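Local coordinates for protein LSM2-LSM8 complex subunit lsm8 (Schizosaccharomyces pombe, PDB 6PPN) that serves as a subunit of the nuclear LSM2-LSM8 ring, which binds the end of U6 snRNA carrying a cyclic 2',3' phosphate and assists spliceosome assembly, at residues Phe40-Ile43 with Asp49-Thr52; Arg10-Thr15 with Val20-Leu25; Ser24-Asp29 with Ile35-Phe40. One frame throughout, in Å; residues are numbered along the deposited sequence.

Interaction 1. Residues Phe40-Ile43 with Asp49-Thr52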
ATOM      1  N   PHE H  40     -19.902 -15.029  -1.019  1.00 44.39           N
ATOM      2  CA  PHE H  40     -20.622 -14.239  -2.011  1.00 45.19           C
ATOM      3  C   PHE H  40     -20.320 -12.778  -1.732  1.00 42.96           C
ATOM      4  O   PHE H  40     -19.896 -12.414  -0.634  1.00 43.15           O
ATOM      5  CB  PHE H  40     -22.125 -14.553  -2.000  1.00 53.41           C
ATOM      6  CG  PHE H  40     -22.780 -14.326  -0.674  1.00 57.48           C
ATOM      7  CD1 PHE H  40     -22.874 -15.354   0.248  1.00 54.24           C
ATOM      8  CD2 PHE H  40     -23.302 -13.081  -0.344  1.00 58.14           C
ATOM      9  CE1 PHE H  40     -23.474 -15.149   1.479  1.00 56.41           C
ATOM     10  CE2 PHE H  40     -23.909 -12.870   0.887  1.00 59.23           C
ATOM     11  CZ  PHE H  40     -23.999 -13.908   1.797  1.00 58.38           C
ATOM     12  N   GLU H  41     -20.464 -11.940  -2.750  1.00 41.14           N
ATOM     13  CA  GLU H  41     -20.269 -10.509  -2.569  1.00 45.47           C
ATOM     14  C   GLU H  41     -21.629  -9.866  -2.410  1.00 55.94           C
ATOM     15  O   GLU H  41     -22.584 -10.292  -3.051  1.00 55.86           O
ATOM     16  CB  GLU H  41     -19.544  -9.870  -3.750  1.00 49.96           C
ATOM     17  CG  GLU H  41     -19.522  -8.361  -3.648  1.00 49.12           C
ATOM     18  CD  GLU H  41     -18.600  -7.685  -4.647  1.00 55.14           C
ATOM     19  OE1 GLU H  41     -18.350  -6.473  -4.474  1.00 54.57           O
ATOM     20  OE2 GLU H  41     -18.113  -8.357  -5.580  1.00 59.46           O
ATOM     21  N   ARG H  42     -21.713  -8.839  -1.572  1.00 52.84           N
ATOM     22  CA  ARG H  42     -22.921  -8.031  -1.442  1.00 49.56           C
ATOM     23  C   ARG H  42     -22.625  -6.643  -1.975  1.00 46.89           C
ATOM     24  O   ARG H  42     -21.623  -6.028  -1.588  1.00 47.74           O
ATOM     25  CB  ARG H  42     -23.378  -7.911   0.014  1.00 51.24           C
ATOM     26  CG  ARG H  42     -24.416  -8.887   0.452  1.00 54.90           C
ATOM     27  CD  ARG H  42     -24.630  -8.789   1.972  1.00 53.73           C
ATOM     28  NE  ARG H  42     -25.586  -9.812   2.407  1.00 52.60           N
ATOM     29  CZ  ARG H  42     -25.748 -10.210   3.663  1.00 48.36           C
ATOM     30  NH1 ARG H  42     -25.020  -9.677   4.626  1.00 46.41           N
ATOM     31  NH2 ARG H  42     -26.642 -11.152   3.952  1.00 57.44           N
ATOM     32  N   ILE H  43     -23.463  -6.172  -2.879  1.00 50.59           N
ATOM     33  CA  ILE H  43     -23.365  -4.813  -3.390  1.00 53.49           C
ATOM     34  C   ILE H  43     -24.601  -4.074  -2.905  1.00 57.95           C
ATOM     35  O   ILE H  43     -25.696  -4.222  -3.462  1.00 56.41           O
ATOM     36  CB  ILE H  43     -23.228  -4.770  -4.911  1.00 52.36           C
ATOM     37  CG1 ILE H  43     -22.013  -5.605  -5.343  1.00 43.22           C
ATOM     38  CG2 ILE H  43     -23.092  -3.337  -5.369  1.00 53.41           C
ATOM     39  CD1 ILE H  43     -21.820  -5.678  -6.833  1.00 48.42           C
ATOM     40  N   ASP H  49     -31.575  -1.902  -5.428  1.00 71.00           N
ATOM     41  CA  ASP H  49     -31.613  -2.963  -4.421  1.00 69.32           C
ATOM     42  C   ASP H  49     -30.279  -3.688  -4.342  1.00 64.07           C
ATOM     43  O   ASP H  49     -29.461  -3.639  -5.261  1.00 76.79           O
ATOM     44  CB  ASP H  49     -32.728  -3.966  -4.720  1.00 76.75           C
ATOM     45  CG  ASP H  49     -34.095  -3.429  -4.375  1.00 79.66           C
ATOM     46  OD1 ASP H  49     -34.157  -2.462  -3.585  1.00 81.87           O
ATOM     47  OD2 ASP H  49     -35.098  -3.966  -4.885  1.00 82.79           O
ATOM     48  N   MET H  50     -30.070  -4.388  -3.234  1.00 62.48           N
ATOM     49  CA  MET H  50     -28.803  -5.081  -3.031  1.00 61.36           C
ATOM     50  C   MET H  50     -28.619  -6.219  -4.035  1.00 59.68           C
ATOM     51  O   MET H  50     -29.555  -6.968  -4.332  1.00 59.06           O
ATOM     52  CB  MET H  50     -28.717  -5.632  -1.621  1.00 70.18           C
ATOM     53  CG  MET H  50     -27.527  -6.531  -1.466  1.00 83.42           C
ATOM     54  SD  MET H  50     -27.744  -7.690  -0.129  1.00 96.14           S
ATOM     55  CE  MET H  50     -27.202  -6.670   1.223  1.00 93.01           C
ATOM     56  N   GLU H  51     -27.408  -6.323  -4.585  1.00 56.08           N
ATOM     57  CA  GLU H  51     -27.036  -7.416  -5.473  1.00 58.68           C
ATOM     58  C   GLU H  51     -26.201  -8.417  -4.689  1.00 59.70           C
ATOM     59  O   GLU H  51     -25.376  -8.034  -3.863  1.00 56.29           O
ATOM     60  CB  GLU H  51     -26.199  -6.916  -6.643  1.00 64.69           C
ATOM     61  CG  GLU H  51     -26.871  -6.033  -7.623  1.00 78.57           C
ATOM     62  CD  GLU H  51     -26.042  -5.889  -8.887  1.00 94.81           C
ATOM     63  OE1 GLU H  51     -25.039  -6.629  -9.021  1.00 83.93           O
ATOM     64  OE2 GLU H  51     -26.376  -5.020  -9.730  1.00111.46           O
ATOM     65  N   THR H  52     -26.367  -9.696  -4.986  1.00 59.66           N
ATOM     66  CA  THR H  52     -25.583 -10.748  -4.355  1.00 56.13           C
ATOM     67  C   THR H  52     -24.911 -11.577  -5.437  1.00 58.50           C
ATOM     68  O   THR H  52     -25.595 -12.185  -6.258  1.00 54.86           O
ATOM     69  CB  THR H  52     -26.489 -11.620  -3.482  1.00 60.08           C
ATOM     70  OG1 THR H  52     -26.837 -10.876  -2.309  1.00 62.79           O
ATOM     71  CG2 THR H  52     -25.776 -12.891  -3.061  1.00 65.76           C
TER
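At the loop end of the antiparallel hairpin of strands 39-43 and 51-56 in the Sm fold, Ile43 pairs with Glu51. Ile43 N bonds to Glu51 O at 2.8 Å, nearly straight at 173°, and Glu51 N returns the bond to Ile43 O at 2.9 Å. One residue along, Arg42 and Thr52 form a non-hydrogen-bonded pair, where Thr52 CA approaches Glu41 O at 3.3 Å and Arg42 CA leans on Glu51 O.

The side chains separate onto two faces. On one, Ile43 and Glu51 run alongside each other, with Ile43 CD1 4.0 Å from Glu51 OE1. On the other lie Arg42 and Thr52, and the end of Met50 swings across to Arg42 from the loop. CG of Met50 stands opposite its backbone N (chi1 171°) and the chain then bends at chi3 (-85°), which sets the thioether across the extended arginine: Met50 CE is 3.4 Å from Arg42 CD, and Met50 SD 3.6 Å from Arg42 CG. The contact is mostly with the aliphatic part of the arginine, though the methyl also reaches Arg42 NE. Farther along, Thr52 CG2 meets Phe40 CD2 obliquely at 3.7 Å, while the phenyl edge faces Arg42 NE in the ring plane, so the arginine runs past both an aromatic and a thioether.

Strand 39-43 also borders strand 20-28, through backbone bonds between Phe40 and Leu22 and between Arg42 and Val20. Beyond the sheet, Trp81 forms a cation-pi pair with the guanidinium of Arg42 and also touches Met50, and Arg85 makes a salt bridge with Asp49, so the C-terminal segment covers this end of the hairpin.

Interaction 2. Residues Arg10-Thr15 with Val20-Leu25; sequences RVQVIT and VVLGSL
Strands 10-15 and 20-25 run antiparallel at 142°, their axes 4.5 Å apart at closest, in a register that pairs Val11 with Gly23 and Val13 with Val21 through two backbone bonds each. The bond from Val13 N to Val21 O, 2.8 Å long, is nearly straight, whereas that from Val11 N to Gly23 O is more bent.

Arg10 carries the polar part of the contact. Bends at chi2 (-56°) and chi3 (-75°) fold its chain back over the partner strand, so that Gly23 CA lies 3.5 Å above the guanidinium plane of Arg10, over the middle of the group. From there Arg10 NH1 gives a hydrogen bond to Ser24 OG at 3.1 Å, with the oxygen somewhat out of the guanidinium plane, and Arg10 NH2 binds Asp38 O. A leucine in place of Arg10 would probably leave Ser24 OG and Asp38 O without these donors and take the flat cover off Gly23.

Farther along the same face the partners of Gln12 and Ile14 are aliphatic. Gln12, extended beyond CG, lies beside Leu22, its OE1 3.7 Å from Leu22 CD1, and crosses Val20, whose CG1 comes to 3.6 Å from Gln12 CD. Ile14 CD1 then meets the other branch, Val20 CG2, also at 3.6 Å. On the reverse face, Val21 CG2 reaches Val13 CB at 4.0 Å. Gln12 NE2 is hydrogen-bonded to the backbone of a neighbouring subunit.

Strand 10-15 continues the sheet to strand 65-71 on its other edge, while Val20 bonds to Arg42 of strand 39-43. Leu36 of strand 34-36 packs on Val13 and Val21, and Phe40 on Arg10 and Leu22, which places this hairpin at the centre of the curled Sm barrel.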
ATOM      1  N   ARG H  10     -19.267 -17.888   9.757  1.00 42.59           N
ATOM      2  CA  ARG H  10     -19.594 -16.885   8.751  1.00 45.29           C
ATOM      3  C   ARG H  10     -18.958 -15.565   9.131  1.00 51.98           C
ATOM      4  O   ARG H  10     -19.015 -15.137  10.284  1.00 58.89           O
ATOM      5  CB  ARG H  10     -21.096 -16.701   8.596  1.00 49.83           C
ATOM      6  CG  ARG H  10     -21.804 -17.928   8.070  1.00 63.08           C
ATOM      7  CD  ARG H  10     -21.244 -18.428   6.723  1.00 70.72           C
ATOM      8  NE  ARG H  10     -21.624 -17.616   5.562  1.00 76.29           N
ATOM      9  CZ  ARG H  10     -21.395 -17.965   4.289  1.00 76.20           C
ATOM     10  NH1 ARG H  10     -20.797 -19.115   4.000  1.00 73.06           N
ATOM     11  NH2 ARG H  10     -21.770 -17.167   3.292  1.00 72.19           N
ATOM     12  N   VAL H  11     -18.328 -14.938   8.160  1.00 49.12           N
ATOM     13  CA  VAL H  11     -17.474 -13.790   8.367  1.00 46.50           C
ATOM     14  C   VAL H  11     -17.755 -12.820   7.227  1.00 45.27           C
ATOM     15  O   VAL H  11     -18.181 -13.229   6.145  1.00 44.00           O
ATOM     16  CB  VAL H  11     -16.026 -14.305   8.404  1.00 47.86           C
ATOM     17  CG1 VAL H  11     -15.136 -13.552   7.478  1.00 50.83           C
ATOM     18  CG2 VAL H  11     -15.525 -14.397   9.847  1.00 41.93           C
ATOM     19  N   GLN H  12     -17.547 -11.529   7.463  1.00 42.08           N
ATOM     20  CA  GLN H  12     -17.820 -10.512   6.453  1.00 34.91           C
ATOM     21  C   GLN H  12     -16.572  -9.662   6.285  1.00 36.05           C
ATOM     22  O   GLN H  12     -16.174  -8.955   7.205  1.00 40.18           O
ATOM     23  CB  GLN H  12     -19.013  -9.627   6.824  1.00 37.88           C
ATOM     24  CG  GLN H  12     -19.107  -8.373   5.929  1.00 38.17           C
ATOM     25  CD  GLN H  12     -20.369  -7.553   6.153  1.00 43.34           C
ATOM     26  OE1 GLN H  12     -21.468  -7.971   5.783  1.00 48.30           O
ATOM     27  NE2 GLN H  12     -20.215  -6.378   6.760  1.00 42.23           N
ATOM     28  N   VAL H  13     -15.977  -9.700   5.102  1.00 38.42           N
ATOM     29  CA  VAL H  13     -14.707  -9.041   4.839  1.00 31.69           C
ATOM     30  C   VAL H  13     -14.987  -7.759   4.091  1.00 36.72           C
ATOM     31  O   VAL H  13     -15.737  -7.764   3.104  1.00 37.62           O
ATOM     32  CB  VAL H  13     -13.770  -9.930   4.002  1.00 27.93           C
ATOM     33  CG1 VAL H  13     -12.486  -9.152   3.703  1.00 32.97           C
ATOM     34  CG2 VAL H  13     -13.449 -11.247   4.732  1.00 34.96           C
ATOM     35  N   ILE H  14     -14.387  -6.667   4.553  1.00 36.50           N
ATOM     36  CA  ILE H  14     -14.358  -5.410   3.823  1.00 35.01           C
ATOM     37  C   ILE H  14     -12.948  -5.255   3.284  1.00 31.69           C
ATOM     38  O   ILE H  14     -11.984  -5.251   4.066  1.00 35.01           O
ATOM     39  CB  ILE H  14     -14.706  -4.212   4.710  1.00 39.89           C
ATOM     40  CG1 ILE H  14     -15.982  -4.486   5.480  1.00 37.31           C
ATOM     41  CG2 ILE H  14     -14.864  -2.987   3.843  1.00 29.79           C
ATOM     42  CD1 ILE H  14     -17.116  -4.361   4.649  1.00 37.63           C
ATOM     43  N   THR H  15     -12.827  -5.101   1.969  1.00 38.03           N
ATOM     44  CA  THR H  15     -11.534  -5.007   1.314  1.00 35.99           C
ATOM     45  C   THR H  15     -11.173  -3.555   1.041  1.00 35.29           C
ATOM     46  O   THR H  15     -11.990  -2.634   1.201  1.00 34.41           O
ATOM     47  CB  THR H  15     -11.554  -5.801   0.013  1.00 32.13           C
ATOM     48  OG1 THR H  15     -12.581  -5.291  -0.811  1.00 35.97           O
ATOM     49  CG2 THR H  15     -11.905  -7.214   0.275  1.00 35.56           C
ATOM     50  N   VAL H  20     -17.627  -5.914  -0.226  1.00 37.00           N
ATOM     51  CA  VAL H  20     -18.139  -6.609   0.949  1.00 37.95           C
ATOM     52  C   VAL H  20     -18.313  -8.062   0.539  1.00 43.66           C
ATOM     53  O   VAL H  20     -19.106  -8.351  -0.362  1.00 42.23           O
ATOM     54  CB  VAL H  20     -19.478  -6.009   1.412  1.00 38.55           C
ATOM     55  CG1 VAL H  20     -20.038  -6.797   2.605  1.00 40.37           C
ATOM     56  CG2 VAL H  20     -19.290  -4.542   1.793  1.00 37.58           C
ATOM     57  N   VAL H  21     -17.564  -8.983   1.147  1.00 38.45           N
ATOM     58  CA  VAL H  21     -17.755 -10.387   0.787  1.00 41.57           C
ATOM     59  C   VAL H  21     -17.910 -11.229   2.039  1.00 42.06           C
ATOM     60  O   VAL H  21     -17.142 -11.097   2.991  1.00 45.15           O
ATOM     61  CB  VAL H  21     -16.624 -10.948  -0.121  1.00 45.02           C
ATOM     62  CG1 VAL H  21     -16.217  -9.932  -1.193  1.00 40.84           C
ATOM     63  CG2 VAL H  21     -15.456 -11.392   0.643  1.00 64.81           C
ATOM     64  N   LEU H  22     -18.917 -12.085   2.038  1.00 43.23           N
ATOM     65  CA  LEU H  22     -19.257 -12.908   3.183  1.00 45.88           C
ATOM     66  C   LEU H  22     -18.892 -14.344   2.880  1.00 42.56           C
ATOM     67  O   LEU H  22     -19.047 -14.798   1.737  1.00 45.48           O
ATOM     68  CB  LEU H  22     -20.752 -12.831   3.495  1.00 47.00           C
ATOM     69  CG  LEU H  22     -21.216 -11.521   4.132  1.00 48.26           C
ATOM     70  CD1 LEU H  22     -21.493 -10.472   3.053  1.00 44.81           C
ATOM     71  CD2 LEU H  22     -22.455 -11.782   5.005  1.00 51.13           C
ATOM     72  N   GLY H  23     -18.443 -15.071   3.894  1.00 37.53           N
ATOM     73  CA  GLY H  23     -18.231 -16.499   3.686  1.00 36.43           C
ATOM     74  C   GLY H  23     -17.704 -17.150   4.945  1.00 38.83           C
ATOM     75  O   GLY H  23     -17.515 -16.498   5.968  1.00 44.71           O
ATOM     76  N   SER H  24     -17.499 -18.467   4.866  1.00 44.22           N
ATOM     77  CA  SER H  24     -16.966 -19.208   6.001  1.00 42.72           C
ATOM     78  C   SER H  24     -15.448 -19.116   6.061  1.00 47.70           C
ATOM     79  O   SER H  24     -14.757 -19.383   5.071  1.00 50.17           O
ATOM     80  CB  SER H  24     -17.413 -20.655   5.919  1.00 47.90           C
ATOM     81  OG  SER H  24     -18.821 -20.671   5.831  1.00 56.76           O
ATOM     82  N   LEU H  25     -14.919 -18.729   7.221  1.00 45.68           N
ATOM     83  CA  LEU H  25     -13.471 -18.566   7.323  1.00 37.79           C
ATOM     84  C   LEU H  25     -12.860 -19.950   7.450  1.00 47.68           C
ATOM     85  O   LEU H  25     -13.098 -20.657   8.437  1.00 51.64           O
ATOM     86  CB  LEU H  25     -13.092 -17.675   8.501  1.00 36.69           C
ATOM     87  CG  LEU H  25     -11.596 -17.364   8.672  1.00 33.08           C
ATOM     88  CD1 LEU H  25     -11.085 -16.612   7.443  1.00 30.83           C
ATOM     89  CD2 LEU H  25     -11.340 -16.525   9.907  1.00 34.51           C
TER

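Interaction 3. Residues Ser24-Asp29 with Ile35-Phe40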
ATOM      1  N   SER H  24     -17.499 -18.467   4.866  1.00 44.22           N
ATOM      2  CA  SER H  24     -16.966 -19.208   6.001  1.00 42.72           C
ATOM      3  C   SER H  24     -15.448 -19.116   6.061  1.00 47.70           C
ATOM      4  O   SER H  24     -14.757 -19.383   5.071  1.00 50.17           O
ATOM      5  CB  SER H  24     -17.413 -20.655   5.919  1.00 47.90           C
ATOM      6  OG  SER H  24     -18.821 -20.671   5.831  1.00 56.76           O
ATOM      7  N   LEU H  25     -14.919 -18.729   7.221  1.00 45.68           N
ATOM      8  CA  LEU H  25     -13.471 -18.566   7.323  1.00 37.79           C
ATOM      9  C   LEU H  25     -12.860 -19.950   7.450  1.00 47.68           C
ATOM     10  O   LEU H  25     -13.098 -20.657   8.437  1.00 51.64           O
ATOM     11  CB  LEU H  25     -13.092 -17.675   8.501  1.00 36.69           C
ATOM     12  CG  LEU H  25     -11.596 -17.364   8.672  1.00 33.08           C
ATOM     13  CD1 LEU H  25     -11.085 -16.612   7.443  1.00 30.83           C
ATOM     14  CD2 LEU H  25     -11.340 -16.525   9.907  1.00 34.51           C
ATOM     15  N   LYS H  26     -12.108 -20.359   6.433  1.00 50.96           N
ATOM     16  CA  LYS H  26     -11.461 -21.658   6.470  1.00 52.05           C
ATOM     17  C   LYS H  26      -9.989 -21.555   6.824  1.00 44.88           C
ATOM     18  O   LYS H  26      -9.380 -22.561   7.187  1.00 45.87           O
ATOM     19  CB  LYS H  26     -11.629 -22.375   5.120  1.00 50.98           C
ATOM     20  CG  LYS H  26     -13.069 -22.400   4.629  1.00 46.78           C
ATOM     21  CD  LYS H  26     -14.019 -23.218   5.510  1.00 42.63           C
ATOM     22  CE  LYS H  26     -13.744 -24.691   5.492  1.00 46.98           C
ATOM     23  NZ  LYS H  26     -14.666 -25.439   6.440  1.00 52.84           N
ATOM     24  N   GLY H  27      -9.401 -20.371   6.765  1.00 39.21           N
ATOM     25  CA  GLY H  27      -8.030 -20.311   7.226  1.00 32.13           C
ATOM     26  C   GLY H  27      -7.454 -18.941   6.988  1.00 40.98           C
ATOM     27  O   GLY H  27      -8.026 -18.182   6.217  1.00 39.73           O
ATOM     28  N   PHE H  28      -6.338 -18.616   7.645  1.00 41.70           N
ATOM     29  CA  PHE H  28      -5.678 -17.340   7.480  1.00 37.87           C
ATOM     30  C   PHE H  28      -4.200 -17.536   7.785  1.00 43.13           C
ATOM     31  O   PHE H  28      -3.787 -18.569   8.317  1.00 40.06           O
ATOM     32  CB  PHE H  28      -6.281 -16.300   8.421  1.00 37.88           C
ATOM     33  CG  PHE H  28      -6.108 -16.639   9.862  1.00 39.71           C
ATOM     34  CD1 PHE H  28      -6.989 -17.501  10.489  1.00 40.15           C
ATOM     35  CD2 PHE H  28      -5.057 -16.112  10.590  1.00 37.27           C
ATOM     36  CE1 PHE H  28      -6.830 -17.829  11.824  1.00 44.10           C
ATOM     37  CE2 PHE H  28      -4.881 -16.431  11.913  1.00 35.05           C
ATOM     38  CZ  PHE H  28      -5.776 -17.299  12.549  1.00 41.03           C
ATOM     39  N   ASP H  29      -3.395 -16.517   7.507  1.00 34.25           N
ATOM     40  CA  ASP H  29      -2.009 -16.604   7.956  1.00 37.11           C
ATOM     41  C   ASP H  29      -1.564 -15.234   8.472  1.00 39.88           C
ATOM     42  O   ASP H  29      -2.338 -14.271   8.520  1.00 40.12           O
ATOM     43  CB  ASP H  29      -1.111 -17.125   6.823  1.00 31.53           C
ATOM     44  CG  ASP H  29      -1.160 -16.234   5.599  1.00 39.22           C
ATOM     45  OD1 ASP H  29      -1.310 -15.022   5.784  1.00 44.28           O
ATOM     46  OD2 ASP H  29      -1.064 -16.714   4.446  1.00 39.31           O
ATOM     47  N   ILE H  35      -8.887 -17.539   3.501  1.00 40.29           N
ATOM     48  CA  ILE H  35      -9.696 -18.427   2.674  1.00 43.78           C
ATOM     49  C   ILE H  35     -11.140 -18.295   3.137  1.00 42.43           C
ATOM     50  O   ILE H  35     -11.454 -18.607   4.292  1.00 46.97           O
ATOM     51  CB  ILE H  35      -9.262 -19.897   2.794  1.00 44.49           C
ATOM     52  CG1 ILE H  35      -7.795 -20.097   2.442  1.00 47.00           C
ATOM     53  CG2 ILE H  35     -10.141 -20.775   1.894  1.00 40.99           C
ATOM     54  CD1 ILE H  35      -7.271 -21.476   2.894  1.00 46.43           C
ATOM     55  N   LEU H  36     -12.034 -17.945   2.221  1.00 41.36           N
ATOM     56  CA  LEU H  36     -13.467 -17.999   2.468  1.00 40.86           C
ATOM     57  C   LEU H  36     -14.081 -19.045   1.549  1.00 46.67           C
ATOM     58  O   LEU H  36     -13.718 -19.132   0.375  1.00 48.12           O
ATOM     59  CB  LEU H  36     -14.125 -16.656   2.186  1.00 34.72           C
ATOM     60  CG  LEU H  36     -13.513 -15.459   2.884  1.00 38.62           C
ATOM     61  CD1 LEU H  36     -14.378 -14.242   2.626  1.00 40.93           C
ATOM     62  CD2 LEU H  36     -13.418 -15.752   4.315  1.00 34.08           C
ATOM     63  N   SER H  37     -14.993 -19.856   2.073  1.00 45.61           N
ATOM     64  CA  SER H  37     -15.730 -20.788   1.232  1.00 44.67           C
ATOM     65  C   SER H  37     -17.214 -20.479   1.306  1.00 40.44           C
ATOM     66  O   SER H  37     -17.671 -19.786   2.218  1.00 47.70           O
ATOM     67  CB  SER H  37     -15.466 -22.233   1.638  1.00 50.91           C
ATOM     68  OG  SER H  37     -15.963 -22.476   2.932  1.00 58.50           O
ATOM     69  N   ASP H  38     -17.962 -20.984   0.327  1.00 43.59           N
ATOM     70  CA  ASP H  38     -19.373 -20.623   0.162  1.00 49.26           C
ATOM     71  C   ASP H  38     -19.573 -19.114   0.248  1.00 42.66           C
ATOM     72  O   ASP H  38     -20.523 -18.613   0.859  1.00 50.22           O
ATOM     73  CB  ASP H  38     -20.245 -21.350   1.178  1.00 50.16           C
ATOM     74  CG  ASP H  38     -20.377 -22.805   0.867  1.00 66.53           C
ATOM     75  OD1 ASP H  38     -20.957 -23.122  -0.197  1.00 80.71           O
ATOM     76  OD2 ASP H  38     -19.852 -23.631   1.646  1.00 64.75           O
ATOM     77  N   SER H  39     -18.665 -18.379  -0.359  1.00 44.30           N
ATOM     78  CA  SER H  39     -18.679 -16.935  -0.216  1.00 48.67           C
ATOM     79  C   SER H  39     -19.531 -16.271  -1.293  1.00 47.30           C
ATOM     80  O   SER H  39     -19.865 -16.849  -2.334  1.00 46.82           O
ATOM     81  CB  SER H  39     -17.270 -16.377  -0.300  1.00 45.24           C
ATOM     82  OG  SER H  39     -16.799 -16.624  -1.599  1.00 56.97           O
ATOM     83  N   PHE H  40     -19.902 -15.029  -1.019  1.00 44.39           N
ATOM     84  CA  PHE H  40     -20.622 -14.239  -2.011  1.00 45.19           C
ATOM     85  C   PHE H  40     -20.320 -12.778  -1.732  1.00 42.96           C
ATOM     86  O   PHE H  40     -19.896 -12.414  -0.634  1.00 43.15           O
ATOM     87  CB  PHE H  40     -22.125 -14.553  -2.000  1.00 53.41           C
ATOM     88  CG  PHE H  40     -22.780 -14.326  -0.674  1.00 57.48           C
ATOM     89  CD1 PHE H  40     -22.874 -15.354   0.248  1.00 54.24           C
ATOM     90  CD2 PHE H  40     -23.302 -13.081  -0.344  1.00 58.14           C
ATOM     91  CE1 PHE H  40     -23.474 -15.149   1.479  1.00 56.41           C
ATOM     92  CE2 PHE H  40     -23.909 -12.870   0.887  1.00 59.23           C
ATOM     93  CZ  PHE H  40     -23.999 -13.908   1.797  1.00 58.38           C
TER
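This is a buried antiparallel pairing with a beta bulge, between the far half of strand 20-28 and the short strand 34-36 of the Sm barrel. Ser24 and Ser37 exchange two backbone bonds, that from Ser24 N to Ser37 O being 3.0 Å, and Leu36 CA approaches Ser24 O at 3.2 Å. At the bulge, Lys26 and Gly27 together face Ile35: Lys26 N bonds to Ile35 O at 2.8 Å, and Ile35 N to Gly27 O at 2.9 Å. Gly27 N is buried there without a partner.

Leu25 CD1 and Leu36 CD2 lean against each other at an angle, 4.0 Å apart. Beside Ile35 and Ser37, Lys26 bends at chi2 and chi3 and lays Lys26 CD 3.3 Å from Ser37 OG, while Lys26 CB touches Ile35 CG2. Lys26 NZ goes on to a salt bridge with Glu8.

After Leu36 the chain turns a corner at Ser37 and Asp38 and continues as strand 39-43, whose Ser39 bonds to strand 51-56. Leu36 pairs with Tyr58 of strand 58-60, and Lys26 makes backbone bonds to a neighbouring subunit, so the contact reaches the ring interface, its nearest atom about 5 Å from the bound RNA.

In the fold
All three contacts join antiparallel strands of one curled sheet, but at different depths. Interaction 2 is central and interaction 3 is also buried, whereas interaction 1 lies at the surface. Interactions 2 and 3 share Ser24 and Leu25 on strand 20-28, and interactions 1 and 3 share Phe40. Strand 39-43 is bonded to strand 20-28, which ties interaction 1 to interaction 2. Interaction 2 is aliphatic for most of its length but closes on an arginine-serine bond; interaction 3 is carried mostly by backbone bonds, with a leucine pair and a lysine chain beside it; in interaction 1 a thioether and a phenyl ring flank an arginine. Interactions 2 and 3 also meet neighbouring subunits, and interaction 3 comes nearest the RNA.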